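Long-range contacts in putative uncharacterized protein (Ustilago maydis, PDB 4GNX), which probably serves as the small OB-fold subunit of replication protein A, the heterotrimer that binds single-stranded DNA: residues R22-K26 / M37-D41; G25-V30 / V55-V61. All blocks are in the same frame, centred on the assembly; numbering follows the deposited sequence.

Contact 1 (R22-K26 / M37-D41)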
# COMPACT_ATOMS: atom_id res chain seq x y z
N ARG A 22 25.82 8.63 -2.67
CA ARG A 22 24.78 9.51 -2.19
C ARG A 22 24.36 8.98 -0.84
O ARG A 22 24.17 7.78 -0.69
CB ARG A 22 23.63 9.47 -3.16
CG ARG A 22 22.55 10.48 -2.87
CD ARG A 22 21.77 10.81 -4.15
NE ARG A 22 22.53 11.72 -5.00
CZ ARG A 22 22.23 12.00 -6.26
NH1 ARG A 22 21.17 11.43 -6.81
NH2 ARG A 22 22.98 12.83 -6.97
N ILE A 23 24.25 9.85 0.15
CA ILE A 23 23.93 9.40 1.52
C ILE A 23 23.07 10.43 2.27
O ILE A 23 23.28 11.65 2.13
CB ILE A 23 25.20 9.00 2.31
CG1 ILE A 23 24.87 8.67 3.75
CG2 ILE A 23 26.21 10.12 2.35
CD1 ILE A 23 25.78 7.64 4.37
N VAL A 24 22.11 9.92 3.04
CA VAL A 24 21.17 10.76 3.79
C VAL A 24 21.36 10.59 5.29
O VAL A 24 21.53 9.48 5.78
CB VAL A 24 19.70 10.41 3.48
CG1 VAL A 24 18.76 11.37 4.20
CG2 VAL A 24 19.42 10.48 1.98
N GLY A 25 21.30 11.68 6.03
CA GLY A 25 21.44 11.56 7.46
C GLY A 25 21.00 12.79 8.20
O GLY A 25 20.81 13.85 7.61
N LYS A 26 20.81 12.60 9.50
CA LYS A 26 20.44 13.65 10.44
C LYS A 26 21.72 14.34 10.90
O LYS A 26 22.69 13.68 11.26
CB LYS A 26 19.73 13.05 11.65
CG LYS A 26 18.69 13.93 12.33
CD LYS A 26 19.29 14.84 13.38
CE LYS A 26 18.23 15.32 14.35
NZ LYS A 26 18.80 16.33 15.29
N MET A 37 27.29 13.25 10.53
CA MET A 37 25.98 12.80 10.11
C MET A 37 25.63 11.41 10.65
O MET A 37 26.47 10.50 10.66
CB MET A 37 25.97 12.79 8.59
CG MET A 37 24.63 12.43 8.00
SD MET A 37 24.74 12.09 6.24
CE MET A 37 25.22 13.71 5.64
N GLN A 38 24.39 11.25 11.11
CA GLN A 38 23.85 9.94 11.46
C GLN A 38 23.05 9.35 10.28
O GLN A 38 22.20 10.02 9.72
CB GLN A 38 23.01 10.03 12.74
CG GLN A 38 22.17 8.80 13.03
CD GLN A 38 21.88 8.59 14.50
OE1 GLN A 38 21.85 9.55 15.28
NE2 GLN A 38 21.69 7.34 14.89
N THR A 39 23.36 8.10 9.93
CA THR A 39 22.73 7.41 8.82
C THR A 39 21.58 6.51 9.26
O THR A 39 21.51 6.15 10.43
CB THR A 39 23.74 6.53 8.07
OG1 THR A 39 25.00 7.17 8.04
CG2 THR A 39 23.32 6.41 6.65
N SER A 40 20.70 6.14 8.32
CA SER A 40 19.66 5.13 8.52
C SER A 40 20.24 3.87 9.12
O SER A 40 19.58 3.15 9.86
CB SER A 40 19.02 4.78 7.18
OG SER A 40 19.98 4.32 6.24
N ASP A 41 21.49 3.62 8.76
CA ASP A 41 22.33 2.57 9.29
C ASP A 41 22.48 2.63 10.81
O ASP A 41 22.83 1.63 11.44
CB ASP A 41 23.72 2.79 8.69
CG ASP A 41 24.47 1.52 8.47
OD1 ASP A 41 25.68 1.49 8.76
OD2 ASP A 41 23.87 0.53 8.02
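The flat group at the middle of this contact is the peptide joining V24 to G25, and M37 lies over one of its faces, with SD 3.5 Å from G25 N. The oxygen end of the same peptide looks toward T39, whose CG2 is 3.7 Å from V24 O. M37 reaches its place with CG anti to the backbone N (chi1 -176°); CG rests against G25 CA at 3.4 Å, where glycine has no side chain of its own, and a bend at chi3 turns CE toward the strand 60-68. Further back, I23 meets T39 at about a right angle, CD1 touching CG2 at 3.6 Å. That threonine turns its other branch, OG1, to G43 O. The backbones are joined beside K26: Q38 N gives K26 O a bond of 3.0 Å, and K26 N returns one to Q38 O, whose position is less certain. K26 and Q38 point to the sheet face opposite T39, and the lysine chain leads away; the apolar contacts are those of I23, M37 and T39. With the strand axes turned 112° apart, pairing is lost toward I23, an arrangement that fits the strongly coiled first hairpin of an OB-fold barrel.

Contact 2 (G25-V30 / V55-V61)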
# COMPACT_ATOMS: atom_id res chain seq x y z
N GLY A 25 21.30 11.68 6.03
CA GLY A 25 21.44 11.56 7.46
C GLY A 25 21.00 12.79 8.20
O GLY A 25 20.81 13.85 7.61
N LYS A 26 20.81 12.60 9.50
CA LYS A 26 20.44 13.65 10.44
C LYS A 26 21.72 14.34 10.90
O LYS A 26 22.69 13.68 11.26
CB LYS A 26 19.73 13.05 11.65
CG LYS A 26 18.69 13.93 12.33
CD LYS A 26 19.29 14.84 13.38
CE LYS A 26 18.23 15.32 14.35
NZ LYS A 26 18.80 16.33 15.29
N VAL A 27 21.73 15.67 10.86
CA VAL A 27 22.89 16.45 11.25
C VAL A 27 23.06 16.40 12.76
O VAL A 27 22.17 16.79 13.51
CB VAL A 27 22.79 17.92 10.78
CG1 VAL A 27 23.98 18.72 11.26
CG2 VAL A 27 22.70 17.97 9.26
N HIS A 28 24.22 15.91 13.18
CA HIS A 28 24.55 15.79 14.60
C HIS A 28 25.28 17.02 15.06
O HIS A 28 24.85 17.71 15.97
CB HIS A 28 25.40 14.54 14.83
CG HIS A 28 25.09 13.80 16.11
ND1 HIS A 28 25.61 14.17 17.30
CD2 HIS A 28 24.28 12.69 16.35
CE1 HIS A 28 25.15 13.34 18.26
NE2 HIS A 28 24.34 12.44 17.68
N LYS A 29 26.39 17.31 14.40
CA LYS A 29 27.22 18.44 14.74
C LYS A 29 27.83 19.03 13.45
O LYS A 29 27.94 18.33 12.44
CB LYS A 29 28.31 18.01 15.72
CG LYS A 29 29.09 19.16 16.33
CD LYS A 29 29.81 18.76 17.61
CE LYS A 29 31.09 17.98 17.33
NZ LYS A 29 31.59 17.31 18.57
N VAL A 30 28.18 20.31 13.48
CA VAL A 30 28.95 20.91 12.41
C VAL A 30 30.16 21.62 13.01
O VAL A 30 30.01 22.54 13.81
CB VAL A 30 28.12 21.88 11.55
CG1 VAL A 30 28.97 22.46 10.43
CG2 VAL A 30 26.90 21.20 10.96
N VAL A 55 24.58 24.17 5.94
CA VAL A 55 24.14 22.94 6.58
C VAL A 55 23.77 23.14 8.06
O VAL A 55 22.79 22.58 8.54
CB VAL A 55 25.21 21.83 6.44
CG1 VAL A 55 24.90 20.63 7.32
CG2 VAL A 55 25.34 21.38 4.99
N SER A 56 24.54 23.97 8.76
CA SER A 56 24.28 24.27 10.17
C SER A 56 22.78 24.41 10.53
O SER A 56 22.34 23.86 11.54
CB SER A 56 25.08 25.51 10.62
OG SER A 56 25.04 26.54 9.65
N SER A 57 22.02 25.10 9.69
CA SER A 57 20.62 25.39 10.02
C SER A 57 19.63 24.43 9.36
O SER A 57 18.55 24.84 8.91
CB SER A 57 20.30 26.85 9.68
OG SER A 57 20.67 27.15 8.35
N SER A 58 19.98 23.14 9.33
CA SER A 58 19.13 22.12 8.69
C SER A 58 19.24 20.73 9.33
O SER A 58 20.30 20.34 9.80
CB SER A 58 19.44 22.03 7.20
OG SER A 58 20.54 21.19 6.97
N THR A 59 18.15 19.97 9.31
CA THR A 59 18.08 18.80 10.16
C THR A 59 18.56 17.54 9.43
O THR A 59 19.51 16.88 9.86
CB THR A 59 16.66 18.60 10.75
OG1 THR A 59 15.99 19.86 10.85
CG2 THR A 59 16.74 17.98 12.13
N PHE A 60 17.92 17.22 8.32
CA PHE A 60 18.38 16.11 7.51
C PHE A 60 18.93 16.61 6.23
O PHE A 60 18.44 17.58 5.67
CB PHE A 60 17.27 15.13 7.21
CG PHE A 60 16.68 14.50 8.43
CD1 PHE A 60 15.74 15.18 9.20
CD2 PHE A 60 17.03 13.21 8.79
CE1 PHE A 60 15.17 14.59 10.32
CE2 PHE A 60 16.46 12.61 9.90
CZ PHE A 60 15.53 13.31 10.67
N VAL A 61 19.94 15.92 5.74
CA VAL A 61 20.65 16.38 4.57
C VAL A 61 20.94 15.22 3.61
O VAL A 61 21.07 14.08 4.06
CB VAL A 61 21.93 17.07 5.04
CG1 VAL A 61 22.92 16.05 5.57
CG2 VAL A 61 22.52 17.90 3.93
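V27 and T59 meet where the first strand of the OB fold turns to pair with its fourth, the junction that closes the barrel. The dense part is the inner one: buried G25 and V61 are linked by two bonds, N to O in both directions, and V27 N gives T59 O a third, of 2.7 Å. V27 points at the opposite segment. Its CG2 sits against two carbonyl oxygens, S58 O and T59 O, both at 3.4 Å, and a little farther off touches two valines, V55 CG1 at 4.0 Å and V61 CG1 at 4.2 Å; L35 packs on V27, V30 and V55, and M37 on V61. At the exposed rim the K26 chain, bent at chi2, is nonetheless laid on the F60 ring, CG over one face, 3.8 Å from the ring centroid and 23° off its normal, a CH-pi contact made by the aliphatic part of the lysine. Its CE then passes T59 CG2 at 3.8 Å. The loose end lies farther along, where the strands have separated and V30 reaches across only with CG2, to S56 CA and V55 CG1. The turn opposite is tied within itself: S58 OG donates to V55 O at 3.1 Å, in the carbonyl plane and on a lone pair.

In the fold
One long strand, 20-31, serves both contacts, and the way it is shared illustrates how an OB barrel is built: contact 1 joins it to 34-39, contact 2 to 60-68, with G25 and K26 common to both. The centres are about 10 Å apart, and the two packings run together in the interior, where M37 CE of contact 1 packs against V61 CG1 of contact 2. On another side V24 CG1 lies 3.6 Å from V61 O. The same strand also faces the assembly: V24 packs on Y117 of another chain, and R22 forms a salt bridge with E60 of that chain, whereas no other protein chain touches contact 2.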